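Local coordinates for protein thymidylate kinase (PDB 3LD9) that probably phosphorylates dTMP to dTDP at the expense of ATP, a step shared by the de novo and salvage routes to dTTP, at residues Y49-E59 / K108-I116. Sequence-based numbering, arbitrary orientation.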
ATOM      1  N   TYR A  49      17.088   7.838  21.838  1.00 35.88           N
ATOM      2  CA  TYR A  49      17.344   8.422  20.513  1.00 35.99           C
ATOM      3  C   TYR A  49      16.174   9.220  19.916  1.00 35.82           C
ATOM      4  O   TYR A  49      16.344   9.912  18.901  1.00 35.91           O
ATOM      5  CB  TYR A  49      17.775   7.308  19.539  1.00 35.75           C
ATOM      6  CG  TYR A  49      19.109   6.689  19.906  1.00 35.54           C
ATOM      7  CD1 TYR A  49      20.304   7.384  19.695  1.00 37.04           C
ATOM      8  CD2 TYR A  49      19.170   5.435  20.493  1.00 35.35           C
ATOM      9  CE1 TYR A  49      21.509   6.837  20.056  1.00 37.63           C
ATOM     10  CE2 TYR A  49      20.356   4.870  20.837  1.00 35.88           C
ATOM     11  CZ  TYR A  49      21.530   5.564  20.617  1.00 36.73           C
ATOM     12  OH  TYR A  49      22.703   4.981  20.985  1.00 35.61           O
ATOM     13  N   GLY A  50      15.007   9.139  20.547  1.00 35.26           N
ATOM     14  CA  GLY A  50      13.816   9.823  20.056  1.00 35.82           C
ATOM     15  C   GLY A  50      12.928   8.890  19.256  1.00 34.83           C
ATOM     16  O   GLY A  50      13.415   8.100  18.442  1.00 32.96           O
ATOM     17  N   VAL A  51      11.624   9.020  19.457  1.00 35.54           N
ATOM     18  CA  VAL A  51      10.645   8.130  18.825  1.00 35.13           C
ATOM     19  C   VAL A  51      10.741   8.143  17.304  1.00 34.33           C
ATOM     20  O   VAL A  51      10.508   7.127  16.666  1.00 33.34           O
ATOM     21  CB  VAL A  51       9.166   8.441  19.262  1.00 36.08           C
ATOM     22  CG1 VAL A  51       8.968   8.110  20.713  1.00 36.96           C
ATOM     23  CG2 VAL A  51       8.776   9.906  19.000  1.00 37.96           C
ATOM     24  N   ASN A  52      11.100   9.282  16.723  1.00 35.07           N
ATOM     25  CA  ASN A  52      11.165   9.418  15.259  1.00 35.01           C
ATOM     26  C   ASN A  52      12.279   8.577  14.629  1.00 33.08           C
ATOM     27  O   ASN A  52      12.240   8.264  13.439  1.00 32.29           O
ATOM     28  CB  ASN A  52      11.363  10.887  14.859  1.00 36.88           C
ATOM     29  CG  ASN A  52      10.174  11.777  15.243  1.00 40.83           C
ATOM     30  OD1 ASN A  52       9.055  11.289  15.466  1.00 44.94           O
ATOM     31  ND2 ASN A  52      10.415  13.091  15.315  1.00 43.00           N
ATOM     32  N   ASN A  53      13.267   8.222  15.445  1.00 31.76           N
ATOM     33  CA  ASN A  53      14.462   7.585  14.979  1.00 30.84           C
ATOM     34  C   ASN A  53      14.496   6.086  15.242  1.00 29.12           C
ATOM     35  O   ASN A  53      15.527   5.448  15.027  1.00 28.30           O
ATOM     36  CB  ASN A  53      15.660   8.324  15.588  1.00 31.62           C
ATOM     37  CG  ASN A  53      15.702   9.781  15.134  1.00 33.82           C
ATOM     38  OD1 ASN A  53      15.586  10.045  13.941  1.00 34.18           O
ATOM     39  ND2 ASN A  53      15.795  10.729  16.085  1.00 32.47           N
ATOM     40  N   VAL A  54      13.361   5.535  15.680  1.00 28.03           N
ATOM     41  CA  VAL A  54      13.233   4.103  15.963  1.00 26.76           C
ATOM     42  C   VAL A  54      11.974   3.593  15.288  1.00 26.36           C
ATOM     43  O   VAL A  54      10.869   4.109  15.516  1.00 26.84           O
ATOM     44  CB  VAL A  54      13.183   3.804  17.485  1.00 27.54           C
ATOM     45  CG1 VAL A  54      13.078   2.295  17.786  1.00 24.40           C
ATOM     46  CG2 VAL A  54      14.400   4.396  18.175  1.00 28.32           C
ATOM     47  N   VAL A  55      12.161   2.617  14.403  1.00 25.02           N
ATOM     48  CA  VAL A  55      11.093   2.058  13.614  1.00 24.62           C
ATOM     49  C   VAL A  55      10.885   0.628  14.087  1.00 23.62           C
ATOM     50  O   VAL A  55      11.776  -0.196  13.975  1.00 23.56           O
ATOM     51  CB  VAL A  55      11.476   2.059  12.112  1.00 24.70           C
ATOM     52  CG1 VAL A  55      10.396   1.344  11.270  1.00 24.22           C
ATOM     53  CG2 VAL A  55      11.721   3.503  11.600  1.00 25.89           C
ATOM     54  N   LEU A  56       9.728   0.343  14.667  1.00 23.87           N
ATOM     55  CA  LEU A  56       9.402  -1.017  15.120  1.00 22.55           C
ATOM     56  C   LEU A  56       8.514  -1.633  14.064  1.00 21.55           C
ATOM     57  O   LEU A  56       7.514  -1.045  13.702  1.00 20.39           O
ATOM     58  CB  LEU A  56       8.658  -1.000  16.465  1.00 22.97           C
ATOM     59  CG  LEU A  56       8.248  -2.385  17.023  1.00 23.85           C
ATOM     60  CD1 LEU A  56       9.477  -3.251  17.248  1.00 23.85           C
ATOM     61  CD2 LEU A  56       7.455  -2.240  18.332  1.00 25.15           C
ATOM     62  N   THR A  57       8.868  -2.828  13.603  1.00 21.12           N
ATOM     63  CA  THR A  57       8.125  -3.503  12.559  1.00 20.79           C
ATOM     64  C   THR A  57       8.165  -5.022  12.809  1.00 21.62           C
ATOM     65  O   THR A  57       8.716  -5.477  13.806  1.00 19.80           O
ATOM     66  CB  THR A  57       8.696  -3.066  11.199  1.00 20.91           C
ATOM     67  OG1 THR A  57       7.816  -3.455  10.132  1.00 22.68           O
ATOM     68  CG2 THR A  57      10.143  -3.599  10.975  1.00 19.35           C
ATOM     69  N   ARG A  58       7.546  -5.799  11.929  1.00 21.77           N
ATOM     70  CA  ARG A  58       7.440  -7.210  12.107  1.00 22.94           C
ATOM     71  C   ARG A  58       7.134  -7.912  10.770  1.00 22.80           C
ATOM     72  O   ARG A  58       6.586  -7.308   9.839  1.00 22.91           O
ATOM     73  CB  ARG A  58       6.305  -7.510  13.094  1.00 24.13           C
ATOM     74  CG  ARG A  58       4.926  -7.282  12.474  1.00 28.05           C
ATOM     75  CD  ARG A  58       3.796  -7.470  13.468  1.00 35.16           C
ATOM     76  NE  ARG A  58       2.518  -7.579  12.745  1.00 41.92           N
ATOM     77  CZ  ARG A  58       1.401  -8.149  13.212  1.00 44.28           C
ATOM     78  NH1 ARG A  58       1.363  -8.690  14.429  1.00 46.48           N
ATOM     79  NH2 ARG A  58       0.309  -8.171  12.449  1.00 43.95           N
ATOM     80  N   GLU A  59       7.441  -9.190  10.711  1.00 22.83           N
ATOM     81  CA  GLU A  59       7.057 -10.029   9.597  1.00 23.09           C
ATOM     82  C   GLU A  59       6.377 -11.288  10.163  1.00 23.95           C
ATOM     83  O   GLU A  59       6.638 -11.666  11.294  1.00 24.03           O
ATOM     84  CB  GLU A  59       8.285 -10.439   8.761  1.00 23.13           C
ATOM     85  CG  GLU A  59       9.043  -9.256   8.155  1.00 22.60           C
ATOM     86  CD  GLU A  59       9.949  -9.652   7.008  1.00 23.80           C
ATOM     87  OE1 GLU A  59      10.349  -8.744   6.271  1.00 23.60           O
ATOM     88  OE2 GLU A  59      10.290 -10.852   6.855  1.00 24.54           O
ATOM     89  N   LYS A 108      18.191   5.691  10.649  1.00 30.22           N
ATOM     90  CA  LYS A 108      17.365   5.314  11.812  1.00 29.04           C
ATOM     91  C   LYS A 108      17.680   3.919  12.296  1.00 27.66           C
ATOM     92  O   LYS A 108      18.349   3.156  11.624  1.00 28.27           O
ATOM     93  CB  LYS A 108      15.879   5.406  11.481  1.00 28.68           C
ATOM     94  CG  LYS A 108      15.474   6.784  11.025  1.00 31.04           C
ATOM     95  CD  LYS A 108      14.005   6.890  10.634  1.00 32.84           C
ATOM     96  CE  LYS A 108      13.645   8.365  10.447  1.00 35.48           C
ATOM     97  NZ  LYS A 108      12.299   8.534   9.849  1.00 37.14           N
ATOM     98  N   ILE A 109      17.193   3.602  13.484  1.00 26.64           N
ATOM     99  CA  ILE A 109      17.271   2.259  14.039  1.00 25.91           C
ATOM    100  C   ILE A 109      15.980   1.491  13.656  1.00 24.76           C
ATOM    101  O   ILE A 109      14.847   1.959  13.923  1.00 24.33           O
ATOM    102  CB  ILE A 109      17.392   2.316  15.594  1.00 26.22           C
ATOM    103  CG1 ILE A 109      18.690   3.016  16.042  1.00 27.89           C
ATOM    104  CG2 ILE A 109      17.301   0.923  16.226  1.00 25.53           C
ATOM    105  CD1 ILE A 109      18.564   3.717  17.439  1.00 26.90           C
ATOM    106  N   VAL A 110      16.144   0.334  13.031  1.00 23.44           N
ATOM    107  CA  VAL A 110      15.014  -0.535  12.724  1.00 22.45           C
ATOM    108  C   VAL A 110      15.062  -1.779  13.612  1.00 22.02           C
ATOM    109  O   VAL A 110      16.089  -2.446  13.688  1.00 23.02           O
ATOM    110  CB  VAL A 110      15.027  -0.967  11.234  1.00 21.87           C
ATOM    111  CG1 VAL A 110      13.948  -2.046  10.959  1.00 20.40           C
ATOM    112  CG2 VAL A 110      14.893   0.257  10.288  1.00 21.39           C
ATOM    113  N   ILE A 111      13.948  -2.090  14.261  1.00 21.83           N
ATOM    114  CA  ILE A 111      13.795  -3.325  15.028  1.00 22.28           C
ATOM    115  C   ILE A 111      12.701  -4.164  14.357  1.00 21.79           C
ATOM    116  O   ILE A 111      11.565  -3.734  14.288  1.00 21.70           O
ATOM    117  CB  ILE A 111      13.404  -3.023  16.511  1.00 22.79           C
ATOM    118  CG1 ILE A 111      14.456  -2.132  17.175  1.00 24.25           C
ATOM    119  CG2 ILE A 111      13.248  -4.316  17.316  1.00 20.39           C
ATOM    120  CD1 ILE A 111      14.014  -1.462  18.521  1.00 24.63           C
ATOM    121  N   CYS A 112      13.048  -5.348  13.868  1.00 21.61           N
ATOM    122  CA  CYS A 112      12.093  -6.223  13.234  1.00 21.23           C
ATOM    123  C   CYS A 112      11.866  -7.490  14.010  1.00 21.29           C
ATOM    124  O   CYS A 112      12.805  -8.255  14.242  1.00 21.63           O
ATOM    125  CB  CYS A 112      12.550  -6.601  11.802  1.00 21.19           C
ATOM    126  SG  CYS A 112      11.199  -7.389  10.880  1.00 22.87           S
ATOM    127  N   ASP A 113      10.611  -7.708  14.389  1.00 21.88           N
ATOM    128  CA  ASP A 113      10.131  -8.904  15.079  1.00 23.28           C
ATOM    129  C   ASP A 113       9.843 -10.008  14.042  1.00 22.97           C
ATOM    130  O   ASP A 113       8.845  -9.937  13.322  1.00 23.55           O
ATOM    131  CB  ASP A 113       8.871  -8.516  15.900  1.00 23.53           C
ATOM    132  CG  ASP A 113       8.126  -9.715  16.516  1.00 24.22           C
ATOM    133  OD1 ASP A 113       8.638 -10.864  16.544  1.00 26.35           O
ATOM    134  OD2 ASP A 113       6.986  -9.470  17.011  1.00 23.82           O
ATOM    135  N   ARG A 114      10.747 -10.992  13.973  1.00 22.57           N
ATOM    136  CA  ARG A 114      10.807 -12.062  12.947  1.00 23.45           C
ATOM    137  C   ARG A 114      11.364 -11.567  11.606  1.00 21.79           C
ATOM    138  O   ARG A 114      10.960 -10.546  11.101  1.00 20.88           O
ATOM    139  CB  ARG A 114       9.447 -12.804  12.694  1.00 24.44           C
ATOM    140  CG  ARG A 114       8.748 -13.475  13.912  1.00 28.87           C
ATOM    141  CD  ARG A 114       7.688 -14.578  13.409  1.00 33.56           C
ATOM    142  NE  ARG A 114       7.218 -15.535  14.450  1.00 39.08           N
ATOM    143  CZ  ARG A 114       7.868 -16.666  14.866  1.00 39.99           C
ATOM    144  NH1 ARG A 114       9.082 -17.006  14.381  1.00 38.03           N
ATOM    145  NH2 ARG A 114       7.331 -17.445  15.826  1.00 38.27           N
ATOM    146  N   PHE A 115      12.298 -12.315  11.032  1.00 21.98           N
ATOM    147  CA  PHE A 115      12.946 -11.937   9.784  1.00 21.29           C
ATOM    148  C   PHE A 115      13.534 -13.192   9.143  1.00 22.03           C
ATOM    149  O   PHE A 115      12.960 -14.261   9.272  1.00 22.30           O
ATOM    150  CB  PHE A 115      14.009 -10.873  10.045  1.00 21.18           C
ATOM    151  CG  PHE A 115      14.392 -10.074   8.828  1.00 21.35           C
ATOM    152  CD1 PHE A 115      13.428  -9.446   8.062  1.00 19.94           C
ATOM    153  CD2 PHE A 115      15.722  -9.923   8.464  1.00 22.59           C
ATOM    154  CE1 PHE A 115      13.766  -8.723   6.949  1.00 20.36           C
ATOM    155  CE2 PHE A 115      16.066  -9.161   7.355  1.00 21.51           C
ATOM    156  CZ  PHE A 115      15.067  -8.570   6.593  1.00 21.27           C
ATOM    157  N   ILE A 116      14.677 -13.065   8.470  1.00 22.84           N
ATOM    158  CA  ILE A 116      15.233 -14.124   7.654  1.00 23.32           C
ATOM    159  C   ILE A 116      15.536 -15.418   8.412  1.00 24.99           C
ATOM    160  O   ILE A 116      15.493 -16.476   7.814  1.00 23.90           O
ATOM    161  CB  ILE A 116      16.546 -13.690   6.935  1.00 24.44           C
ATOM    162  CG1 ILE A 116      17.673 -13.389   7.952  1.00 25.27           C
ATOM    163  CG2 ILE A 116      16.272 -12.525   5.967  1.00 22.04           C
ATOM    164  CD1 ILE A 116      18.931 -12.816   7.320  1.00 24.63           C
TER
HETATM  165  O   HOH W   1      10.040   7.093  11.445  1.00 35.28           O
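Strands 54-58 and 109-113 run parallel, joined by six backbone hydrogen bonds that start with I109 N to N53 O and finish with E59 N to D113 O. In between, V55, T57, I109, I111 and D113 each use both amide and carbonyl, V55 N meeting I109 O at 2.8 Å. On one face I111 touches both V54, CD1 to CG1 at 3.9 Å, and L56, CG2 to CD1 at 3.9 Å; further back I109 CD1 reaches Y49 CD2 at 3.6 Å. On the other face T57 CG2 lies 3.9 Å from C112 SG. Beyond the strands, the extended side chain of E59 brings OE1 to the edge of the F115 ring, 3.5 Å from CE1, with carboxylate and ring planes 60° apart. At the opposite end a water bridges N52 O and K108 NZ.

A second shell holds the polar ends of T57 and E59. H95 bonds both T57 OG1 and E59 OE1, while R92 pairs with E59 OE2 and lies in cation-pi contact with F115. With CG anti to the backbone N (chi1 171°), D113 sends OD1 to a salt bridge with K34 NZ and OD2 to a hydrogen bond with T35 OG1. Strand 54-58, outermost in this chain, is thus hydrogen-bonded to the strand whose end carries D113 to the P-loop, where its two carboxylate oxygens have separate partners in the predicted ATP site.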